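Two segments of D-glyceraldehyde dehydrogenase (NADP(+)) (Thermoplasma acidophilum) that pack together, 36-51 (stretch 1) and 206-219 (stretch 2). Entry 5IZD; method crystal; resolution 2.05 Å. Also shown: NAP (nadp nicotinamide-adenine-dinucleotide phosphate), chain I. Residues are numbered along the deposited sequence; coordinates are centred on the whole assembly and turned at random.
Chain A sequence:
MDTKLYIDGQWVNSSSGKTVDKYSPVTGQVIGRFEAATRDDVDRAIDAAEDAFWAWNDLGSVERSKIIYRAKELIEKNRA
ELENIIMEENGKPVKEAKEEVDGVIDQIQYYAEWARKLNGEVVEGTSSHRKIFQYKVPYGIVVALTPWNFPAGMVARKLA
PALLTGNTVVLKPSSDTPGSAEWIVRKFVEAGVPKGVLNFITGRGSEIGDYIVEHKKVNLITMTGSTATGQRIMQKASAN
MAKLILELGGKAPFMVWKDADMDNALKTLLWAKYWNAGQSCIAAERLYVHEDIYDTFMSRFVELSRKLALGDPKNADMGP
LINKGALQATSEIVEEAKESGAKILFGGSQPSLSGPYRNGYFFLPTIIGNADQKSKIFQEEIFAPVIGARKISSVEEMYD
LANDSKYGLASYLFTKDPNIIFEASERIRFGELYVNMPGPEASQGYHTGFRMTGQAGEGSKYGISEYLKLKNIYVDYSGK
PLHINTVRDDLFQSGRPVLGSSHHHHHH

Stretch 1 (36-51) AATRDDVDRAIDAAED
Stretch 2 (206-219) SEIGDYIVEHKKVN

Two helices, 39-51 in stretch 1 and one in stretch 2 that starts before S206, run in roughly the same N-to-C direction, at 34° (signed crossing angle -34°) with axes 10.3 Å apart at closest approach. CA atoms pair R39 with I208 (6.6 Å), V42 with I212 (6.8 Å) and I46 with K217 (7.4 Å), the last after stretch 2 has left its helix for a type I turn, H215 to V218. T38 (chi1 p) caps the first helix, OG1 accepting from D41 N at 3.0 Å, while T38 N donates to D41 OD2 at 3.1 Å.

V42 (t) and I46 (m, t) are the bumps of stretch 1. V42 enters the hollow lined by I208, Y211 and I212: its CG2 lies 4.3 Å from I208 CD1, and its CG1 lies 3.8 Å from Y211 CD2 and 3.9 Å from I212 CG1 (I212 m, t). I208 (p, t) answers by reaching A37, its CG2 3.5 Å from A37 O and its CD1 4.2 Å from A37 CB. I46 CD1 sits over the H215 ring face, 3.8 Å from the centroid, and 4.0 Å from V218 CG2 (V218 t).

Y211 (t, chi2 81°) lies flat under R39 (m), whose CG is 3.9 Å from the ring centroid in a CH-pi contact; R39 is unmodelled beyond CG. The tyrosine's edge faces D43 (m), with OH 2.7 Å from D43 OD1. H215 (t, chi2 -77°) also approaches edge-on, NE2 donating a weak hydrogen bond to D43 OD1 at 3.0 Å. One carboxylate thus gathers two rings.

K217 (m, t, t, t) extends across to the first helix, nearly at right angles to its axis, where successive turns present two acids: K217 NZ forms salt bridges with D47 OD1 (2.9 Å) and E50 OE1 (2.7 Å). A water links A37 O (3.0 Å) to E207 OE1 (2.6 Å).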

# COMPACT_ATOMS: atom_id res chain seq x y z
N ALA A 36 30.32 -22.89 -24.53
CA ALA A 36 30.94 -22.67 -23.19
C ALA A 36 31.50 -21.26 -23.05
O ALA A 36 32.63 -21.01 -23.39
CB ALA A 36 32.02 -23.71 -22.90
N ALA A 37 30.71 -20.32 -22.58
CA ALA A 37 31.21 -18.95 -22.46
C ALA A 37 32.51 -18.84 -21.60
O ALA A 37 32.63 -19.50 -20.59
CB ALA A 37 30.13 -18.04 -21.85
N THR A 38 33.45 -17.97 -21.98
CA THR A 38 34.59 -17.65 -21.11
C THR A 38 34.32 -16.48 -20.13
O THR A 38 33.35 -15.73 -20.27
CB THR A 38 35.78 -17.20 -21.96
OG1 THR A 38 35.45 -15.94 -22.59
CG2 THR A 38 36.11 -18.22 -22.99
N ARG A 39 35.26 -16.30 -19.22
CA ARG A 39 35.34 -15.15 -18.39
C ARG A 39 35.29 -13.86 -19.21
O ARG A 39 34.67 -12.90 -18.81
CB ARG A 39 36.58 -15.23 -17.46
CG ARG A 39 36.45 -16.29 -16.35
N ASP A 40 35.90 -13.84 -20.39
CA ASP A 40 35.85 -12.61 -21.22
C ASP A 40 34.46 -12.41 -21.92
O ASP A 40 34.02 -11.26 -22.11
CB ASP A 40 37.03 -12.61 -22.18
CG ASP A 40 38.33 -13.06 -21.49
OD1 ASP A 40 39.00 -12.28 -20.80
OD2 ASP A 40 38.63 -14.27 -21.58
N ASP A 41 33.76 -13.50 -22.23
CA ASP A 41 32.38 -13.42 -22.75
C ASP A 41 31.41 -12.83 -21.70
O ASP A 41 30.57 -12.01 -22.03
CB ASP A 41 31.90 -14.76 -23.29
CG ASP A 41 32.69 -15.22 -24.51
OD1 ASP A 41 33.16 -14.34 -25.30
OD2 ASP A 41 32.89 -16.46 -24.67
N VAL A 42 31.57 -13.27 -20.45
CA VAL A 42 30.83 -12.74 -19.31
C VAL A 42 31.06 -11.24 -19.12
O VAL A 42 30.11 -10.49 -19.02
CB VAL A 42 31.20 -13.50 -18.01
CG1 VAL A 42 30.63 -12.83 -16.81
CG2 VAL A 42 30.71 -14.95 -18.08
N ASP A 43 32.33 -10.84 -19.06
CA ASP A 43 32.69 -9.41 -19.04
C ASP A 43 32.02 -8.59 -20.15
O ASP A 43 31.40 -7.58 -19.83
CB ASP A 43 34.20 -9.21 -19.04
CG ASP A 43 34.83 -9.56 -17.70
OD1 ASP A 43 34.14 -9.76 -16.71
OD2 ASP A 43 36.06 -9.67 -17.63
N ARG A 44 32.11 -9.00 -21.42
CA ARG A 44 31.43 -8.24 -22.48
C ARG A 44 29.93 -8.15 -22.25
O ARG A 44 29.33 -7.08 -22.49
CB ARG A 44 31.65 -8.81 -23.89
CG ARG A 44 33.04 -8.61 -24.46
CD ARG A 44 33.09 -8.68 -26.00
NE ARG A 44 32.24 -9.69 -26.63
CZ ARG A 44 32.47 -11.01 -26.66
NH1 ARG A 44 33.55 -11.57 -26.05
NH2 ARG A 44 31.60 -11.81 -27.29
N ALA A 45 29.33 -9.25 -21.77
CA ALA A 45 27.89 -9.26 -21.54
C ALA A 45 27.49 -8.30 -20.42
O ALA A 45 26.57 -7.52 -20.61
CB ALA A 45 27.39 -10.68 -21.29
N ILE A 46 28.18 -8.34 -19.29
CA ILE A 46 27.93 -7.44 -18.18
C ILE A 46 28.19 -5.99 -18.56
O ILE A 46 27.40 -5.12 -18.23
CB ILE A 46 28.72 -7.85 -16.91
CG1 ILE A 46 28.09 -9.10 -16.30
CG2 ILE A 46 28.72 -6.73 -15.87
CD1 ILE A 46 29.01 -9.78 -15.31
N ASP A 47 29.30 -5.74 -19.24
CA ASP A 47 29.60 -4.41 -19.87
C ASP A 47 28.53 -3.89 -20.84
O ASP A 47 28.15 -2.72 -20.75
CB ASP A 47 30.98 -4.37 -20.53
CG ASP A 47 32.13 -4.44 -19.50
OD1 ASP A 47 31.93 -4.40 -18.26
OD2 ASP A 47 33.27 -4.57 -19.91
N ALA A 48 28.01 -4.74 -21.71
CA ALA A 48 26.85 -4.35 -22.53
C ALA A 48 25.60 -3.97 -21.66
O ALA A 48 24.95 -2.96 -21.92
CB ALA A 48 26.49 -5.43 -23.51
N ALA A 49 25.28 -4.76 -20.64
CA ALA A 49 24.22 -4.42 -19.71
C ALA A 49 24.47 -3.07 -19.03
O ALA A 49 23.54 -2.26 -18.92
CB ALA A 49 24.05 -5.54 -18.68
N GLU A 50 25.70 -2.81 -18.57
CA GLU A 50 26.00 -1.49 -17.99
C GLU A 50 25.77 -0.34 -18.97
O GLU A 50 25.15 0.68 -18.64
CB GLU A 50 27.43 -1.40 -17.49
CG GLU A 50 27.76 -0.11 -16.75
CD GLU A 50 29.20 -0.09 -16.24
OE1 GLU A 50 30.10 -0.44 -17.00
OE2 GLU A 50 29.46 0.23 -15.06
N ASP A 51 26.29 -0.48 -20.17
CA ASP A 51 26.17 0.57 -21.15
C ASP A 51 24.73 0.77 -21.66
O ASP A 51 24.37 1.86 -22.01
CB ASP A 51 27.15 0.34 -22.33
CG ASP A 51 28.65 0.31 -21.88
OD1 ASP A 51 29.04 0.84 -20.80
OD2 ASP A 51 29.47 -0.25 -22.65
N SER A 206 29.87 -24.37 -12.52
CA SER A 206 31.10 -24.75 -11.88
C SER A 206 32.29 -24.00 -12.51
O SER A 206 33.34 -23.87 -11.89
CB SER A 206 31.28 -26.27 -11.98
OG SER A 206 31.59 -26.66 -13.29
N GLU A 207 32.14 -23.52 -13.74
CA GLU A 207 33.19 -22.88 -14.47
C GLU A 207 33.08 -21.37 -14.42
O GLU A 207 34.07 -20.71 -14.14
CB GLU A 207 33.17 -23.39 -15.91
CG GLU A 207 34.54 -23.72 -16.39
CD GLU A 207 34.62 -24.05 -17.88
OE1 GLU A 207 34.16 -23.31 -18.76
OE2 GLU A 207 35.23 -25.08 -18.17
N ILE A 208 31.90 -20.80 -14.67
CA ILE A 208 31.75 -19.35 -14.74
C ILE A 208 30.76 -18.75 -13.71
O ILE A 208 30.64 -17.54 -13.60
CB ILE A 208 31.32 -18.95 -16.14
CG1 ILE A 208 29.96 -19.55 -16.49
CG2 ILE A 208 32.37 -19.41 -17.15
CD1 ILE A 208 29.39 -19.00 -17.78
N GLY A 209 30.09 -19.61 -12.94
CA GLY A 209 29.07 -19.20 -12.00
C GLY A 209 29.60 -18.29 -10.92
O GLY A 209 29.03 -17.19 -10.68
N ASP A 210 30.68 -18.71 -10.27
CA ASP A 210 31.33 -17.84 -9.26
C ASP A 210 31.72 -16.52 -9.86
O ASP A 210 31.45 -15.47 -9.27
CB ASP A 210 32.58 -18.46 -8.65
CG ASP A 210 32.25 -19.55 -7.62
OD1 ASP A 210 31.09 -19.74 -7.18
OD2 ASP A 210 33.19 -20.23 -7.24
N TYR A 211 32.26 -16.56 -11.06
CA TYR A 211 32.79 -15.36 -11.70
C TYR A 211 31.70 -14.34 -11.99
O TYR A 211 31.88 -13.13 -11.74
CB TYR A 211 33.58 -15.76 -12.96
CG TYR A 211 34.23 -14.59 -13.60
CD1 TYR A 211 35.46 -14.08 -13.11
CD2 TYR A 211 33.62 -13.94 -14.68
CE1 TYR A 211 36.06 -12.96 -13.69
CE2 TYR A 211 34.23 -12.82 -15.28
CZ TYR A 211 35.44 -12.32 -14.78
OH TYR A 211 36.01 -11.20 -15.37
N ILE A 212 30.57 -14.83 -12.51
CA ILE A 212 29.41 -13.98 -12.81
C ILE A 212 28.87 -13.34 -11.52
O ILE A 212 28.62 -12.14 -11.46
CB ILE A 212 28.23 -14.74 -13.49
CG1 ILE A 212 28.63 -15.45 -14.78
CG2 ILE A 212 27.15 -13.78 -13.95
CD1 ILE A 212 27.66 -16.55 -15.22
N VAL A 213 28.71 -14.15 -10.49
CA VAL A 213 28.06 -13.66 -9.28
C VAL A 213 28.90 -12.66 -8.50
O VAL A 213 28.34 -11.73 -7.96
CB VAL A 213 27.54 -14.74 -8.35
CG1 VAL A 213 26.61 -15.71 -9.09
CG2 VAL A 213 28.66 -15.50 -7.69
N GLU A 214 30.21 -12.85 -8.41
CA GLU A 214 31.03 -11.88 -7.64
C GLU A 214 31.51 -10.59 -8.36
O GLU A 214 32.14 -9.76 -7.75
CB GLU A 214 32.19 -12.60 -6.99
CG GLU A 214 33.20 -13.12 -7.98
CD GLU A 214 34.20 -14.07 -7.35
OE1 GLU A 214 35.18 -14.38 -8.06
OE2 GLU A 214 34.06 -14.47 -6.16
N HIS A 215 31.18 -10.43 -9.64
CA HIS A 215 31.64 -9.35 -10.52
C HIS A 215 31.28 -7.96 -9.94
O HIS A 215 30.14 -7.75 -9.55
CB HIS A 215 30.98 -9.53 -11.90
CG HIS A 215 31.63 -8.76 -13.00
ND1 HIS A 215 31.44 -7.41 -13.16
CD2 HIS A 215 32.42 -9.15 -14.03
CE1 HIS A 215 32.11 -6.99 -14.22
NE2 HIS A 215 32.70 -8.03 -14.77
N LYS A 216 32.24 -7.03 -9.95
CA LYS A 216 32.11 -5.71 -9.28
C LYS A 216 30.87 -4.91 -9.73
O LYS A 216 30.34 -4.10 -8.94
CB LYS A 216 33.40 -4.85 -9.45
CG LYS A 216 34.70 -5.43 -8.85
N LYS A 217 30.42 -5.14 -10.96
CA LYS A 217 29.30 -4.39 -11.58
C LYS A 217 27.88 -5.00 -11.43
O LYS A 217 26.91 -4.40 -11.86
CB LYS A 217 29.59 -4.19 -13.08
CG LYS A 217 30.94 -3.51 -13.39
CD LYS A 217 31.14 -3.34 -14.88
CE LYS A 217 32.34 -2.45 -15.18
NZ LYS A 217 32.20 -2.07 -16.60
N VAL A 218 27.78 -6.20 -10.86
CA VAL A 218 26.49 -6.86 -10.69
C VAL A 218 25.76 -6.24 -9.52
O VAL A 218 26.34 -6.08 -8.45
CB VAL A 218 26.69 -8.39 -10.55
CG1 VAL A 218 25.44 -9.10 -10.11
CG2 VAL A 218 27.09 -8.94 -11.88
N ASN A 219 24.48 -5.91 -9.69
CA ASN A 219 23.74 -5.28 -8.58
C ASN A 219 22.71 -6.17 -7.88
O ASN A 219 22.34 -5.92 -6.70
CB ASN A 219 23.06 -4.02 -9.11
CG ASN A 219 24.04 -3.01 -9.71
OD1 ASN A 219 23.94 -2.66 -10.89
ND2 ASN A 219 25.00 -2.56 -8.91
PA NAP I . 21.82 -25.84 -9.35
O1A NAP I . 23.23 -26.35 -9.33
O2A NAP I . 21.32 -25.11 -8.12
O5B NAP I . 21.64 -24.90 -10.67
C5B NAP I . 20.84 -23.70 -10.73
C4B NAP I . 21.53 -22.63 -11.60
O4B NAP I . 22.71 -22.14 -10.93
C3B NAP I . 22.04 -23.19 -12.94
O3B NAP I . 21.96 -22.14 -13.95
C2B NAP I . 23.47 -23.53 -12.64
O2B NAP I . 24.28 -23.70 -13.80
C1B NAP I . 23.87 -22.37 -11.78
N9A NAP I . 25.08 -22.56 -10.97
C8A NAP I . 25.66 -23.73 -10.57
N7A NAP I . 26.75 -23.52 -9.86
C5A NAP I . 26.84 -22.13 -9.77
C6A NAP I . 27.76 -21.28 -9.14
N6A NAP I . 28.80 -21.73 -8.44
N1A NAP I . 27.57 -19.95 -9.24
C2A NAP I . 26.53 -19.49 -9.97
N3A NAP I . 25.62 -20.23 -10.62
C4A NAP I . 25.84 -21.55 -10.46
O3 NAP I . 20.87 -27.08 -9.64
PN NAP I . 21.22 -28.63 -9.89
O1N NAP I . 22.01 -28.78 -11.17
O2N NAP I . 19.94 -29.43 -9.89
O5D NAP I . 22.10 -29.03 -8.68
P2B NAP I . 24.73 -25.23 -14.25
O1X NAP I . 25.65 -25.06 -15.47
O2X NAP I . 23.53 -25.96 -14.64
O3X NAP I . 25.47 -25.89 -13.14
O HOH W 1 31.90 -22.25 -19.50
O HOH W 2 33.79 -6.18 -16.97